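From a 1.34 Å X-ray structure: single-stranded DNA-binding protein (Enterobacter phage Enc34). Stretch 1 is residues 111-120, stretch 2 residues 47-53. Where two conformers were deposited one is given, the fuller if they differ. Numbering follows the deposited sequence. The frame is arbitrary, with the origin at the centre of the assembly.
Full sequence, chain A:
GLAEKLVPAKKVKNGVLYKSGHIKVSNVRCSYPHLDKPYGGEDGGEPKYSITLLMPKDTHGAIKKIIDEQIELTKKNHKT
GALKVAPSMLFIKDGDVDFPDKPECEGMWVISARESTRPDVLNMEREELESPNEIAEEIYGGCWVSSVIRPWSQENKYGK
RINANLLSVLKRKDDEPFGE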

ATOM      1  N   ILE A 111       0.622  -6.188  -1.074  1.00 12.07           N
ATOM      2  CA  ILE A 111       1.168  -4.926  -1.518  1.00 12.53           C
ATOM      3  C   ILE A 111       2.229  -4.459  -0.533  1.00 11.65           C
ATOM      4  O   ILE A 111       1.972  -4.412   0.685  1.00 14.41           O
ATOM      5  CB  ILE A 111       0.059  -3.870  -1.634  1.00 13.57           C
ATOM      6  CG1 ILE A 111      -0.873  -4.187  -2.811  1.00 14.96           C
ATOM      7  CG2 ILE A 111       0.617  -2.467  -1.722  1.00 14.65           C
ATOM      8  CD1 ILE A 111      -2.168  -3.413  -2.780  1.00 18.06           C
ATOM      9  N   SER A 112       3.393  -4.057  -1.046  1.00 11.77           N
ATOM     10  CA  SER A 112       4.429  -3.450  -0.227  0.50 12.68           C
ATOM     11  C   SER A 112       4.567  -2.003  -0.602  1.00 11.99           C
ATOM     12  O   SER A 112       4.696  -1.664  -1.774  1.00 13.79           O
ATOM     13  CB  SER A 112       5.741  -4.159  -0.516  0.50 14.63           C
ATOM     14  OG  SER A 112       5.578  -5.537  -0.303  0.50 16.90           O
ATOM     15  N   ALA A 113       4.514  -1.120   0.394  1.00 12.06           N
ATOM     16  CA  ALA A 113       4.618   0.322   0.148  1.00 11.94           C
ATOM     17  C   ALA A 113       5.586   0.898   1.161  1.00 11.00           C
ATOM     18  O   ALA A 113       5.619   0.472   2.327  1.00 14.44           O
ATOM     19  CB  ALA A 113       3.249   0.977   0.215  1.00 13.54           C
ATOM     20  N   ARG A 114       6.351   1.895   0.744  1.00 11.40           N
ATOM     21  CA  ARG A 114       7.384   2.510   1.588  1.00 11.45           C
ATOM     22  C   ARG A 114       7.452   3.995   1.316  1.00 11.07           C
ATOM     23  O   ARG A 114       6.960   4.501   0.294  1.00 11.54           O
ATOM     24  CB  ARG A 114       8.754   1.877   1.330  1.00 14.79           C
ATOM     25  CG  ARG A 114       8.874   0.367   1.441  1.00 19.45           C
ATOM     26  CD  ARG A 114      10.150  -0.143   0.778  1.00 28.83           C
ATOM     27  NE  ARG A 114      11.348   0.167   1.527  1.00 39.14           N
ATOM     28  CZ  ARG A 114      12.600   0.050   1.060  1.00 45.88           C
ATOM     29  NH1 ARG A 114      12.847  -0.331  -0.193  1.00 48.41           N
ATOM     30  NH2 ARG A 114      13.622   0.346   1.854  1.00 55.80           N
ATOM     31  N   GLU A 115       8.078   4.743   2.219  1.00 11.46           N
ATOM     32  CA  GLU A 115       8.354   6.145   1.973  1.00 11.67           C
ATOM     33  C   GLU A 115       9.472   6.611   2.904  1.00 12.16           C
ATOM     34  O   GLU A 115       9.672   6.040   3.960  1.00 15.90           O
ATOM     35  CB  GLU A 115       7.082   7.017   2.118  1.00 11.97           C
ATOM     36  CG  GLU A 115       6.648   7.733   0.841  1.00 12.97           C
ATOM     37  CD  GLU A 115       7.396   8.982   0.473  1.00 15.09           C
ATOM     38  OE1 GLU A 115       8.394   9.310   1.144  1.00 18.64           O
ATOM     39  OE2 GLU A 115       6.977   9.696  -0.462  1.00 15.37           O
ATOM     40  N   SER A 116      10.186   7.652   2.490  1.00 13.36           N
ATOM     41  CA  SER A 116      11.213   8.220   3.365  0.50 14.25           C
ATOM     42  C   SER A 116      10.674   9.247   4.330  1.00 14.65           C
ATOM     43  O   SER A 116      11.345   9.570   5.272  1.00 18.55           O
ATOM     44  CB  SER A 116      12.352   8.813   2.557  0.50 16.28           C
ATOM     45  OG  SER A 116      11.872   9.816   1.692  0.50 21.54           O
ATOM     46  N   THR A 117       9.476   9.735   4.108  1.00 13.50           N
ATOM     47  CA  THR A 117       8.834  10.614   5.063  1.00 14.34           C
ATOM     48  C   THR A 117       7.585   9.984   5.638  1.00 13.28           C
ATOM     49  O   THR A 117       6.959   9.150   4.991  1.00 12.90           O
ATOM     50  CB  THR A 117       8.597  11.964   4.436  1.00 16.69           C
ATOM     51  OG1 THR A 117       8.401  12.920   5.475  1.00 18.89           O
ATOM     52  CG2 THR A 117       7.446  11.965   3.487  1.00 16.78           C
ATOM     53  N   ARG A 118       7.201  10.341   6.874  1.00 12.81           N
ATOM     54  CA  ARG A 118       6.118   9.646   7.526  1.00 11.97           C
ATOM     55  C   ARG A 118       4.795   9.884   6.781  1.00 11.60           C
ATOM     56  O   ARG A 118       4.421  11.026   6.530  1.00 12.89           O
ATOM     57  CB  ARG A 118       5.974  10.120   8.987  1.00 14.13           C
ATOM     58  CG  ARG A 118       4.960   9.291   9.788  1.00 15.37           C
ATOM     59  CD  ARG A 118       4.166  10.105  10.856  1.00 17.43           C
ATOM     60  NE  ARG A 118       3.248  11.126  10.291  1.00 16.00           N
ATOM     61  CZ  ARG A 118       2.903  12.262  10.879  1.00 17.15           C
ATOM     62  NH1 ARG A 118       3.180  12.482  12.171  1.00 20.53           N
ATOM     63  NH2 ARG A 118       2.155  13.148  10.217  1.00 19.72           N
ATOM     64  N   PRO A 119       4.088   8.797   6.472  1.00 11.57           N
ATOM     65  CA  PRO A 119       2.727   8.993   5.917  1.00 11.96           C
ATOM     66  C   PRO A 119       1.786   9.593   6.941  1.00 11.10           C
ATOM     67  O   PRO A 119       2.098   9.584   8.154  1.00 12.55           O
ATOM     68  CB  PRO A 119       2.265   7.591   5.578  1.00 12.85           C
ATOM     69  CG  PRO A 119       3.083   6.716   6.460  1.00 14.25           C
ATOM     70  CD  PRO A 119       4.426   7.385   6.659  1.00 13.01           C
ATOM     71  N   ASP A 120       0.673  10.135   6.489  1.00 11.06           N
ATOM     72  CA  ASP A 120      -0.375  10.469   7.427  1.00 11.08           C
ATOM     73  C   ASP A 120      -0.778   9.168   8.094  1.00 10.72           C
ATOM     74  O   ASP A 120      -0.958   8.146   7.419  1.00 11.98           O
ATOM     75  CB  ASP A 120      -1.608  11.063   6.737  1.00 12.17           C
ATOM     76  CG  ASP A 120      -1.384  12.396   6.092  1.00 14.31           C
ATOM     77  OD1 ASP A 120      -0.321  12.995   6.176  1.00 16.69           O
ATOM     78  OD2 ASP A 120      -2.338  12.873   5.445  1.00 19.07           O
TER
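Stretch 2 (47-53) PKYSITL

Stretch 2 lies alongside stretch 1 as an antiparallel β-partner. Residues 49-53 are extended, with phi between -160° and -84° and psi between 126° and 166°, and their axis runs at 169° to that of strand 111-115, approaching it to 4.6 Å. The register follows from three hydrogen-bonded pairs. Leu53 N donates to Ile111 O and Ile111 N to Leu53 O, both at 2.8 Å; Ile51 N reaches Ala113 O at 3.0 Å and Ala113 N reaches Ile51 O at 3.1 Å; Tyr49 N meets Glu115 O at 2.7 Å and Glu115 N meets Tyr49 O at 2.9 Å. Between them lie the non-hydrogen-bonded pairs Ser112-Thr52 and Arg114-Ser50, the latter with CA atoms only 4.1 Å apart. Arg114 CA also lies 3.1 Å from Tyr49 O, a CA-H...O contact.

Tyr49 has the most surface covered, 110 Å². Its side chain leaves on the face shared by Glu115, Ala113 and Ile111, and with chi1 at -60° (m) and chi2 at 89° the ring meets the loop that follows the strand. Arg118 CA stands 3.6 Å from the ring centroid and 11° off its normal, which identifies a CH-pi contact over the face. Pro119 CD packs 3.9 Å from Tyr49 CB. On the same sheet face, Ile111 CB and Leu53 CB are 4.1 Å apart; Ile111 has 78 Å² covered.

Lys48, with 71 Å² covered, precedes the strand. Its CD lies over one face of the Arg114 guanidinium, and its CG is 3.5 Å from Arg114 NH2, so the contact with Arg114 involves the aliphatic chain. Lys48 NZ donates to a water at 3.0 Å, and Ser116 OG hydrogen-bonds to the same water at 3.1 Å, bridging the two side chains.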

ATOM      1  N   PRO A  47      16.487   6.374   5.563  1.00 38.64           N
ATOM      2  CA  PRO A  47      15.628   5.501   6.369  1.00 29.18           C
ATOM      3  C   PRO A  47      14.203   5.455   5.789  1.00 24.44           C
ATOM      4  O   PRO A  47      13.790   6.435   5.163  1.00 29.61           O
ATOM      5  CB  PRO A  47      15.653   6.148   7.766  1.00 32.70           C
ATOM      6  CG  PRO A  47      16.652   7.247   7.728  1.00 36.48           C
ATOM      7  CD  PRO A  47      16.903   7.592   6.284  1.00 38.10           C
ATOM      8  N   LYS A  48      13.449   4.360   5.977  1.00 24.11           N
ATOM      9  CA  LYS A  48      12.097   4.282   5.425  1.00 19.63           C
ATOM     10  C   LYS A  48      10.988   3.841   6.401  1.00 17.32           C
ATOM     11  O   LYS A  48      11.129   2.973   7.239  1.00 22.77           O
ATOM     12  CB  LYS A  48      12.009   3.334   4.225  1.00 23.56           C
ATOM     13  CG  LYS A  48      13.002   3.598   3.102  1.00 30.04           C
ATOM     14  CD  LYS A  48      12.490   4.539   2.045  1.00 32.93           C
ATOM     15  CE  LYS A  48      13.447   4.538   0.857  1.00 37.33           C
ATOM     16  NZ  LYS A  48      13.193   5.663  -0.084  1.00 48.56           N
ATOM     17  N   TYR A  49       9.859   4.456   6.192  1.00 12.81           N
ATOM     18  CA  TYR A  49       8.571   3.990   6.712  1.00 11.96           C
ATOM     19  C   TYR A  49       8.022   2.933   5.737  1.00 11.57           C
ATOM     20  O   TYR A  49       8.287   3.016   4.538  1.00 13.59           O
ATOM     21  CB  TYR A  49       7.626   5.166   6.818  1.00 12.46           C
ATOM     22  CG  TYR A  49       8.124   6.249   7.744  1.00 12.19           C
ATOM     23  CD1 TYR A  49       8.921   7.264   7.299  1.00 14.55           C
ATOM     24  CD2 TYR A  49       7.793   6.237   9.086  1.00 13.61           C
ATOM     25  CE1 TYR A  49       9.406   8.248   8.160  1.00 15.67           C
ATOM     26  CE2 TYR A  49       8.254   7.220   9.953  1.00 15.80           C
ATOM     27  CZ  TYR A  49       9.062   8.223   9.486  1.00 16.17           C
ATOM     28  OH  TYR A  49       9.484   9.201  10.348  1.00 18.95           O
ATOM     29  N   SER A  50       7.266   1.976   6.235  1.00 11.13           N
ATOM     30  CA  SER A  50       6.760   0.930   5.349  1.00 11.41           C
ATOM     31  C   SER A  50       5.534   0.228   5.922  1.00 10.93           C
ATOM     32  O   SER A  50       5.270   0.315   7.134  1.00 12.03           O
ATOM     33  CB  SER A  50       7.870  -0.071   5.037  1.00 14.78           C
ATOM     34  OG  SER A  50       8.240  -0.754   6.198  1.00 16.98           O
ATOM     35  N   ILE A  51       4.844  -0.511   5.076  1.00 11.83           N
ATOM     36  CA  ILE A  51       3.793  -1.393   5.491  1.00 11.68           C
ATOM     37  C   ILE A  51       3.580  -2.429   4.382  1.00 12.14           C
ATOM     38  O   ILE A  51       3.894  -2.147   3.203  1.00 13.10           O
ATOM     39  CB  ILE A  51       2.476  -0.596   5.769  1.00 12.19           C
ATOM     40  CG1 ILE A  51       1.510  -1.355   6.666  1.00 13.11           C
ATOM     41  CG2 ILE A  51       1.831  -0.177   4.448  1.00 13.31           C
ATOM     42  CD1 ILE A  51       0.440  -0.433   7.258  1.00 15.04           C
ATOM     43  N   THR A  52       3.050  -3.586   4.767  1.00 11.54           N
ATOM     44  CA  THR A  52       2.527  -4.551   3.830  1.00 11.67           C
ATOM     45  C   THR A  52       1.003  -4.547   3.998  1.00 11.73           C
ATOM     46  O   THR A  52       0.482  -4.513   5.117  1.00 13.23           O
ATOM     47  CB  THR A  52       3.143  -5.935   4.079  1.00 14.48           C
ATOM     48  OG1 THR A  52       4.534  -5.874   3.752  1.00 19.35           O
ATOM     49  CG2 THR A  52       2.449  -6.993   3.209  1.00 15.97           C
ATOM     50  N   LEU A  53       0.300  -4.597   2.876  1.00 11.33           N
ATOM     51  CA  LEU A  53      -1.168  -4.603   2.847  1.00 11.92           C
ATOM     52  C   LEU A  53      -1.616  -5.904   2.233  1.00 12.32           C
ATOM     53  O   LEU A  53      -1.163  -6.270   1.136  1.00 14.72           O
ATOM     54  CB  LEU A  53      -1.692  -3.419   2.066  1.00 12.77           C
ATOM     55  CG  LEU A  53      -1.179  -2.051   2.512  1.00 12.92           C
ATOM     56  CD1 LEU A  53      -1.619  -0.985   1.536  1.00 14.82           C
ATOM     57  CD2 LEU A  53      -1.623  -1.664   3.922  1.00 13.70           C
TER
HETATM   58  O   HOH W   1      11.179   7.815  -0.545  1.00 40.19           O